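PDB 1ZB7: neurotoxin from Clostridium botulinum, which acts as a zinc endopeptidase in the host cytosol, cleaving synaptobrevins-1, -2 and -3, in synaptobrevin-2 at an Ala-Ala bond. Local coordinates for residues 15-20 with 36-41; 21-26 with 137-142. All coordinates share one frame; numbering follows the deposited sequence.

In the fold
Both contacts belong to one mixed beta sheet of the light chain and share strand 19-23, which interaction 1 uses at its start and interaction 2 from Met21 on. On one flank this strand pairs with 34-38, its hairpin partner after a ten-residue connection; on the other it pairs with 137-142, which arrives more than a hundred residues later, after helices 82-99 and 103-114. The segments alternate along the chain, 15-20, 21-26, 36-41 and then 137-142, and the two centres lie about 12 Å apart. Strand 19-23 thus joins the local hairpin to the distant strand, with a hydrogen bond from Lys140 NZ to Asn16 O and the packing of Met22 on Ala36 as further ties.

Interaction 1. Residues 15-20 with 36-41; sequences NNDDII and AFRIID
A single carboxylate oxygen, Asp17 OD1, takes both terminal nitrogens of Arg38, at 3.0 Å from NH1 and 3.2 Å from NH2. It sits in the guanidinium plane at the end of the arginine, but both nitrogens meet it from the same face of the carboxylate, whose plane is turned 41° from the guanidinium. An anti CG (chi1 -166°) and a bend at chi3 bring the guanidinium beside Asp17 and Asp18. Asp18 CB lies over one guanidinium face, while the carboxylate of Asp18 turns to a salt bridge with Lys6. Next to this ion pair the strands of the hairpin pair up: Arg38 N donates to Asp18 O (2.9 Å), and Ile20 and Ala36 exchange two backbone bonds as an antiparallel hydrogen-bonded pair. Ile19 and Phe37 form a non-hydrogen-bonded pair, their side chains on the same face of the sheet, with CG1 meeting ring atom CD1 at 3.9 Å; Phe8 packs edge-to-face on that ring. Asn15 OD1 makes an Asx turn with Asp17 N and also accepts from Asp18 N, an Asx motif, and from Ile19 N. With Asp41 adding a long, purely electrostatic partner to Asp17, the positive charge of Arg38 is probably well balanced.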
ATOM      1  N   ASN A  15      39.950  -7.726  25.314  1.00 40.12           N
ATOM      2  CA  ASN A  15      40.129  -8.413  26.575  1.00 40.91           C
ATOM      3  C   ASN A  15      39.580  -9.869  26.579  1.00 40.65           C
ATOM      4  O   ASN A  15      39.694 -10.518  27.585  1.00 42.07           O
ATOM      5  CB  ASN A  15      39.509  -7.586  27.747  1.00 39.93           C
ATOM      6  CG  ASN A  15      38.070  -7.180  27.468  1.00 37.51           C
ATOM      7  OD1 ASN A  15      37.238  -8.004  27.054  1.00 36.43           O
ATOM      8  ND2 ASN A  15      37.757  -5.954  27.729  1.00 37.13           N
ATOM      9  N   ASN A  16      38.983 -10.308  25.441  1.00 41.18           N
ATOM     10  CA  ASN A  16      38.482 -11.657  25.192  1.00 39.12           C
ATOM     11  C   ASN A  16      37.205 -11.936  25.889  1.00 40.45           C
ATOM     12  O   ASN A  16      36.768 -13.041  25.890  1.00 40.70           O
ATOM     13  CB  ASN A  16      39.511 -12.712  25.574  1.00 40.90           C
ATOM     14  CG  ASN A  16      40.772 -12.613  24.767  1.00 37.97           C
ATOM     15  OD1 ASN A  16      40.729 -12.449  23.558  1.00 41.80           O
ATOM     16  ND2 ASN A  16      41.877 -12.647  25.420  1.00 37.75           N
ATOM     17  N   ASP A  17      36.619 -10.930  26.524  1.00 41.23           N
ATOM     18  CA  ASP A  17      35.388 -11.044  27.261  1.00 41.21           C
ATOM     19  C   ASP A  17      34.337 -10.176  26.538  1.00 41.74           C
ATOM     20  O   ASP A  17      33.471 -10.687  25.785  1.00 42.17           O
ATOM     21  CB  ASP A  17      35.601 -10.573  28.709  1.00 41.73           C
ATOM     22  CG  ASP A  17      34.268 -10.541  29.536  1.00 46.07           C
ATOM     23  OD1 ASP A  17      33.186 -10.969  29.080  1.00 52.83           O
ATOM     24  OD2 ASP A  17      34.282 -10.004  30.628  1.00 53.71           O
ATOM     25  N   ASP A  18      34.400  -8.853  26.745  1.00 41.00           N
ATOM     26  CA  ASP A  18      33.391  -7.990  26.144  1.00 41.09           C
ATOM     27  C   ASP A  18      33.980  -7.133  25.019  1.00 40.06           C
ATOM     28  O   ASP A  18      33.266  -6.436  24.333  1.00 39.92           O
ATOM     29  CB  ASP A  18      32.641  -7.191  27.219  1.00 41.48           C
ATOM     30  CG  ASP A  18      33.567  -6.287  28.035  1.00 41.98           C
ATOM     31  OD1 ASP A  18      34.803  -6.193  27.795  1.00 46.79           O
ATOM     32  OD2 ASP A  18      33.046  -5.602  28.903  1.00 44.33           O
ATOM     33  N   ILE A  19      35.276  -7.268  24.804  1.00 40.06           N
ATOM     34  CA  ILE A  19      35.941  -6.699  23.635  1.00 40.53           C
ATOM     35  C   ILE A  19      36.744  -7.827  22.997  1.00 40.34           C
ATOM     36  O   ILE A  19      37.687  -8.353  23.611  1.00 41.38           O
ATOM     37  CB  ILE A  19      36.832  -5.464  23.959  1.00 39.10           C
ATOM     38  CG1 ILE A  19      35.997  -4.395  24.650  1.00 40.65           C
ATOM     39  CG2 ILE A  19      37.402  -4.920  22.668  1.00 39.30           C
ATOM     40  CD1 ILE A  19      36.730  -3.182  25.195  1.00 39.37           C
ATOM     41  N   ILE A  20      36.301  -8.252  21.823  1.00 39.48           N
ATOM     42  CA  ILE A  20      36.805  -9.443  21.191  1.00 38.69           C
ATOM     43  C   ILE A  20      36.976  -9.273  19.679  1.00 38.95           C
ATOM     44  O   ILE A  20      36.487  -8.272  19.054  1.00 38.86           O
ATOM     45  CB  ILE A  20      35.808 -10.715  21.458  1.00 39.16           C
ATOM     46  CG1 ILE A  20      34.477 -10.509  20.702  1.00 39.44           C
ATOM     47  CG2 ILE A  20      35.500 -10.958  22.920  1.00 39.46           C
ATOM     48  CD1 ILE A  20      33.564 -11.853  20.617  1.00 41.83           C
ATOM     49  N   ALA A  36      34.785  -6.425  18.126  1.00 41.55           N
ATOM     50  CA  ALA A  36      33.396  -6.287  18.563  1.00 39.85           C
ATOM     51  C   ALA A  36      33.268  -5.972  20.072  1.00 37.66           C
ATOM     52  O   ALA A  36      34.153  -6.253  20.832  1.00 37.10           O
ATOM     53  CB  ALA A  36      32.516  -7.613  18.102  1.00 39.92           C
ATOM     54  N   PHE A  37      32.184  -5.298  20.434  1.00 38.62           N
ATOM     55  CA  PHE A  37      31.959  -4.681  21.777  1.00 38.37           C
ATOM     56  C   PHE A  37      30.583  -5.139  22.303  1.00 38.95           C
ATOM     57  O   PHE A  37      29.531  -4.967  21.646  1.00 39.08           O
ATOM     58  CB  PHE A  37      32.014  -3.174  21.739  1.00 37.70           C
ATOM     59  CG  PHE A  37      33.259  -2.635  21.136  1.00 36.47           C
ATOM     60  CD1 PHE A  37      34.302  -2.170  21.946  1.00 39.92           C
ATOM     61  CD2 PHE A  37      33.441  -2.670  19.779  1.00 39.33           C
ATOM     62  CE1 PHE A  37      35.482  -1.692  21.409  1.00 35.85           C
ATOM     63  CE2 PHE A  37      34.639  -2.182  19.200  1.00 40.56           C
ATOM     64  CZ  PHE A  37      35.666  -1.691  20.057  1.00 40.62           C
ATOM     65  N   ARG A  38      30.618  -5.780  23.461  1.00 38.92           N
ATOM     66  CA  ARG A  38      29.409  -6.250  24.067  1.00 39.55           C
ATOM     67  C   ARG A  38      28.909  -5.174  25.005  1.00 39.96           C
ATOM     68  O   ARG A  38      29.345  -5.067  26.188  1.00 40.94           O
ATOM     69  CB  ARG A  38      29.598  -7.584  24.790  1.00 38.75           C
ATOM     70  CG  ARG A  38      28.266  -8.312  25.164  1.00 41.82           C
ATOM     71  CD  ARG A  38      28.373  -9.597  26.036  1.00 37.49           C
ATOM     72  NE  ARG A  38      28.877  -9.280  27.363  1.00 45.20           N
ATOM     73  CZ  ARG A  38      30.017  -9.730  27.906  1.00 46.99           C
ATOM     74  NH1 ARG A  38      30.805 -10.555  27.244  1.00 51.19           N
ATOM     75  NH2 ARG A  38      30.406  -9.307  29.117  1.00 45.44           N
ATOM     76  N   ILE A  39      27.961  -4.430  24.483  1.00 39.24           N
ATOM     77  CA  ILE A  39      27.360  -3.351  25.223  1.00 40.72           C
ATOM     78  C   ILE A  39      26.234  -3.737  26.220  1.00 41.58           C
ATOM     79  O   ILE A  39      25.962  -3.030  27.214  1.00 40.52           O
ATOM     80  CB  ILE A  39      26.843  -2.268  24.222  1.00 40.44           C
ATOM     81  CG1 ILE A  39      25.828  -2.896  23.236  1.00 44.13           C
ATOM     82  CG2 ILE A  39      27.999  -1.657  23.506  1.00 37.02           C
ATOM     83  CD1 ILE A  39      24.794  -1.924  22.836  1.00 46.99           C
ATOM     84  N   ILE A  40      25.579  -4.849  25.910  1.00 44.03           N
ATOM     85  CA  ILE A  40      24.493  -5.437  26.675  1.00 45.09           C
ATOM     86  C   ILE A  40      24.757  -6.908  26.546  1.00 45.12           C
ATOM     87  O   ILE A  40      25.309  -7.348  25.551  1.00 44.32           O
ATOM     88  CB  ILE A  40      23.061  -5.091  26.079  1.00 46.09           C
ATOM     89  CG1 ILE A  40      22.756  -3.604  26.184  1.00 49.41           C
ATOM     90  CG2 ILE A  40      21.917  -5.815  26.901  1.00 47.35           C
ATOM     91  CD1 ILE A  40      21.710  -2.970  25.134  1.00 48.57           C
ATOM     92  N   ASP A  41      24.426  -7.696  27.576  1.00 47.03           N
ATOM     93  CA  ASP A  41      24.426  -9.160  27.383  1.00 47.37           C
ATOM     94  C   ASP A  41      23.745  -9.661  26.071  1.00 44.79           C
ATOM     95  O   ASP A  41      22.627  -9.285  25.743  1.00 44.31           O
ATOM     96  CB  ASP A  41      23.877  -9.862  28.600  1.00 49.01           C
ATOM     97  CG  ASP A  41      24.850  -9.669  29.833  1.00 60.22           C
ATOM     98  OD1 ASP A  41      26.011 -10.325  29.912  1.00 64.25           O
ATOM     99  OD2 ASP A  41      24.451  -8.787  30.640  1.00 67.83           O
TER

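Interaction 2. Residues 21-26 with 137-142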
ATOM      1  N   MET A  21      37.677 -10.259  19.105  1.00 39.73           N
ATOM      2  CA  MET A  21      37.745 -10.568  17.683  1.00 40.94           C
ATOM      3  C   MET A  21      36.764 -11.668  17.363  1.00 41.71           C
ATOM      4  O   MET A  21      36.738 -12.696  18.004  1.00 41.87           O
ATOM      5  CB  MET A  21      39.158 -10.966  17.277  1.00 41.80           C
ATOM      6  CG  MET A  21      40.211  -9.841  17.473  1.00 42.62           C
ATOM      7  SD  MET A  21      39.793  -8.222  16.736  1.00 45.86           S
ATOM      8  CE  MET A  21      40.142  -8.490  14.999  1.00 43.22           C
ATOM      9  N   MET A  22      35.916 -11.427  16.386  1.00 42.75           N
ATOM     10  CA  MET A  22      34.869 -12.340  16.068  1.00 44.22           C
ATOM     11  C   MET A  22      34.666 -12.482  14.567  1.00 43.66           C
ATOM     12  O   MET A  22      34.903 -11.583  13.815  1.00 42.64           O
ATOM     13  CB  MET A  22      33.523 -11.954  16.754  1.00 44.96           C
ATOM     14  CG  MET A  22      32.929 -10.682  16.278  1.00 45.67           C
ATOM     15  SD  MET A  22      31.161 -10.575  16.226  1.00 50.07           S
ATOM     16  CE  MET A  22      30.720 -10.605  17.995  1.00 46.36           C
ATOM     17  N   GLU A  23      34.226 -13.659  14.175  1.00 46.24           N
ATOM     18  CA  GLU A  23      34.000 -14.000  12.802  1.00 49.27           C
ATOM     19  C   GLU A  23      32.532 -14.431  12.720  1.00 50.48           C
ATOM     20  O   GLU A  23      32.190 -15.512  13.069  1.00 48.14           O
ATOM     21  CB  GLU A  23      35.002 -15.074  12.445  1.00 49.84           C
ATOM     22  CG  GLU A  23      35.324 -15.186  11.029  1.00 55.05           C
ATOM     23  CD  GLU A  23      34.419 -16.143  10.373  1.00 61.24           C
ATOM     24  OE1 GLU A  23      34.767 -17.361  10.448  1.00 70.18           O
ATOM     25  OE2 GLU A  23      33.365 -15.658   9.848  1.00 64.82           O
ATOM     26  N   PRO A  24      31.641 -13.508  12.363  1.00 54.07           N
ATOM     27  CA  PRO A  24      30.185 -13.770  12.436  1.00 56.14           C
ATOM     28  C   PRO A  24      29.472 -14.391  11.226  1.00 58.30           C
ATOM     29  O   PRO A  24      28.281 -14.553  11.260  1.00 57.76           O
ATOM     30  CB  PRO A  24      29.613 -12.380  12.639  1.00 56.09           C
ATOM     31  CG  PRO A  24      30.636 -11.436  12.022  1.00 55.56           C
ATOM     32  CD  PRO A  24      31.942 -12.137  11.909  1.00 53.90           C
ATOM     33  N   PHE A  25      30.186 -14.671  10.163  1.00 62.29           N
ATOM     34  CA  PHE A  25      29.603 -15.224   8.934  1.00 66.66           C
ATOM     35  C   PHE A  25      30.301 -16.533   8.875  1.00 70.26           C
ATOM     36  O   PHE A  25      31.519 -16.578   9.025  1.00 73.88           O
ATOM     37  CB  PHE A  25      29.945 -14.333   7.716  1.00 65.85           C
ATOM     38  CG  PHE A  25      29.597 -12.889   7.930  1.00 67.32           C
ATOM     39  CD1 PHE A  25      28.271 -12.513   8.189  1.00 66.45           C
ATOM     40  CD2 PHE A  25      30.589 -11.890   7.915  1.00 70.15           C
ATOM     41  CE1 PHE A  25      27.936 -11.199   8.425  1.00 66.77           C
ATOM     42  CE2 PHE A  25      30.252 -10.533   8.132  1.00 67.77           C
ATOM     43  CZ  PHE A  25      28.922 -10.195   8.406  1.00 67.26           C
ATOM     44  N   ASN A  26      29.598 -17.628   8.761  1.00 73.45           N
ATOM     45  CA  ASN A  26      30.307 -18.922   8.936  1.00 75.35           C
ATOM     46  C   ASN A  26      31.320 -19.286   7.775  1.00 76.95           C
ATOM     47  O   ASN A  26      31.479 -18.565   6.789  1.00 77.45           O
ATOM     48  CB  ASN A  26      29.302 -19.999   9.356  1.00 75.48           C
ATOM     49  CG  ASN A  26      28.375 -19.499  10.489  1.00 76.26           C
ATOM     50  OD1 ASN A  26      27.421 -18.747  10.224  1.00 79.30           O
ATOM     51  ND2 ASN A  26      28.687 -19.856  11.746  1.00 70.40           N
ATOM     52  N   SER A 137      25.693 -20.142  16.937  1.00 41.82           N
ATOM     53  CA  SER A 137      27.107 -19.889  17.267  1.00 42.79           C
ATOM     54  C   SER A 137      27.942 -19.284  16.099  1.00 43.33           C
ATOM     55  O   SER A 137      27.779 -19.645  14.926  1.00 42.71           O
ATOM     56  CB  SER A 137      27.845 -21.153  17.717  1.00 42.72           C
ATOM     57  OG  SER A 137      27.336 -21.680  18.988  1.00 47.08           O
ATOM     58  N   ILE A 138      28.815 -18.353  16.478  1.00 43.73           N
ATOM     59  CA  ILE A 138      29.901 -17.791  15.660  1.00 44.87           C
ATOM     60  C   ILE A 138      31.245 -18.137  16.272  1.00 45.35           C
ATOM     61  O   ILE A 138      31.336 -18.679  17.369  1.00 44.31           O
ATOM     62  CB  ILE A 138      29.764 -16.231  15.536  1.00 45.20           C
ATOM     63  CG1 ILE A 138      29.835 -15.493  16.892  1.00 45.28           C
ATOM     64  CG2 ILE A 138      28.426 -15.925  14.904  1.00 45.95           C
ATOM     65  CD1 ILE A 138      30.017 -13.942  16.728  1.00 48.98           C
ATOM     66  N   ASN A 139      32.303 -17.838  15.538  1.00 47.07           N
ATOM     67  CA  ASN A 139      33.675 -18.024  16.011  1.00 47.44           C
ATOM     68  C   ASN A 139      34.152 -16.756  16.723  1.00 46.36           C
ATOM     69  O   ASN A 139      34.014 -15.635  16.223  1.00 45.61           O
ATOM     70  CB  ASN A 139      34.636 -18.205  14.877  1.00 48.90           C
ATOM     71  CG  ASN A 139      34.457 -19.510  14.103  1.00 53.63           C
ATOM     72  OD1 ASN A 139      34.287 -20.570  14.656  1.00 53.38           O
ATOM     73  ND2 ASN A 139      34.586 -19.402  12.765  1.00 60.49           N
ATOM     74  N   LYS A 140      34.757 -16.977  17.861  1.00 46.11           N
ATOM     75  CA  LYS A 140      35.470 -15.990  18.639  1.00 46.84           C
ATOM     76  C   LYS A 140      36.944 -16.421  18.738  1.00 48.19           C
ATOM     77  O   LYS A 140      37.285 -17.601  18.925  1.00 47.54           O
ATOM     78  CB  LYS A 140      34.816 -15.950  20.034  1.00 47.41           C
ATOM     79  CG  LYS A 140      35.705 -15.505  21.231  1.00 47.69           C
ATOM     80  CD  LYS A 140      34.862 -15.584  22.569  1.00 47.04           C
ATOM     81  CE  LYS A 140      35.496 -14.729  23.658  1.00 48.40           C
ATOM     82  NZ  LYS A 140      35.081 -15.226  25.040  1.00 50.67           N
ATOM     83  N   LYS A 141      37.837 -15.460  18.686  1.00 50.24           N
ATOM     84  CA  LYS A 141      39.248 -15.748  18.752  1.00 51.55           C
ATOM     85  C   LYS A 141      39.770 -15.202  20.057  1.00 53.90           C
ATOM     86  O   LYS A 141      39.738 -13.980  20.251  1.00 57.28           O
ATOM     87  CB  LYS A 141      39.939 -15.077  17.589  1.00 51.11           C
ATOM     88  CG  LYS A 141      41.182 -15.693  17.174  1.00 52.33           C
ATOM     89  CD  LYS A 141      41.891 -14.829  16.151  1.00 56.03           C
ATOM     90  CE  LYS A 141      41.695 -15.296  14.716  1.00 56.29           C
ATOM     91  NZ  LYS A 141      42.763 -14.639  13.909  1.00 57.31           N
ATOM     92  N   ILE A 142      40.295 -16.083  20.901  1.00 55.34           N
ATOM     93  CA  ILE A 142      40.914 -15.742  22.185  1.00 57.42           C
ATOM     94  C   ILE A 142      42.342 -15.303  21.888  1.00 59.01           C
ATOM     95  O   ILE A 142      43.118 -16.102  21.452  1.00 59.67           O
ATOM     96  CB  ILE A 142      40.973 -16.970  23.178  1.00 56.99           C
ATOM     97  CG1 ILE A 142      39.603 -17.628  23.402  1.00 57.91           C
ATOM     98  CG2 ILE A 142      41.550 -16.575  24.499  1.00 56.51           C
ATOM     99  CD1 ILE A 142      38.563 -16.712  24.090  1.00 59.77           C
TER
HETATM  100  O   HOH W   1      39.126 -11.935  21.477  1.00 43.97           O
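With CG anti to the backbone N (chi1 -156°) and a bend at chi2, Glu23 carries its carboxylate alongside Asn139, whose own CG stands anti to the carbonyl carbon (chi1 -68°). The two side chains point the same way, and Asn139 ND2 donates to Glu23 OE1 at 3.1 Å. The oxygen lies close to the amide plane of Asn139, although the exact turn of the Glu23 carboxylate is doubtful. Their CB atoms also touch, 4.0 Å apart, on the sheet face that Tyr33 helps to cover. On the other face, Ile138 sends CD1 to the bent end of Met22, 3.6 Å from SD and equally close to CE, so that the methyl meets both the sulfur and the terminal carbon of the thioether; Ile159 of strand 158-161 packs against both residues. Further along, Ile138 CG2 rests 3.7 Å from Pro24 CA, where strand 19-23 has run out. The backbones form an antiparallel pairing within the mixed sheet of this M27 zinc protease, strand 137-142 lying between 19-23 and 150-155. Glu23 N donates to Asn139 O at 2.9 Å and Lys141 N to Met21 O at 3.1 Å, whereas the return bond from Asn139 N to Glu23 O is weak. At Met21 N a water bridges the strands, accepting from this nitrogen and donating to Lys141 O. The side chain of Lys141 touches that of Met21 at CB, and its chain then leads away to a cation-pi contact with Tyr33. At the opposite end Asn26 ND2 reaches Ser137 O in a weak bond of 3.3 Å, while Arg190 binds Pro24 O.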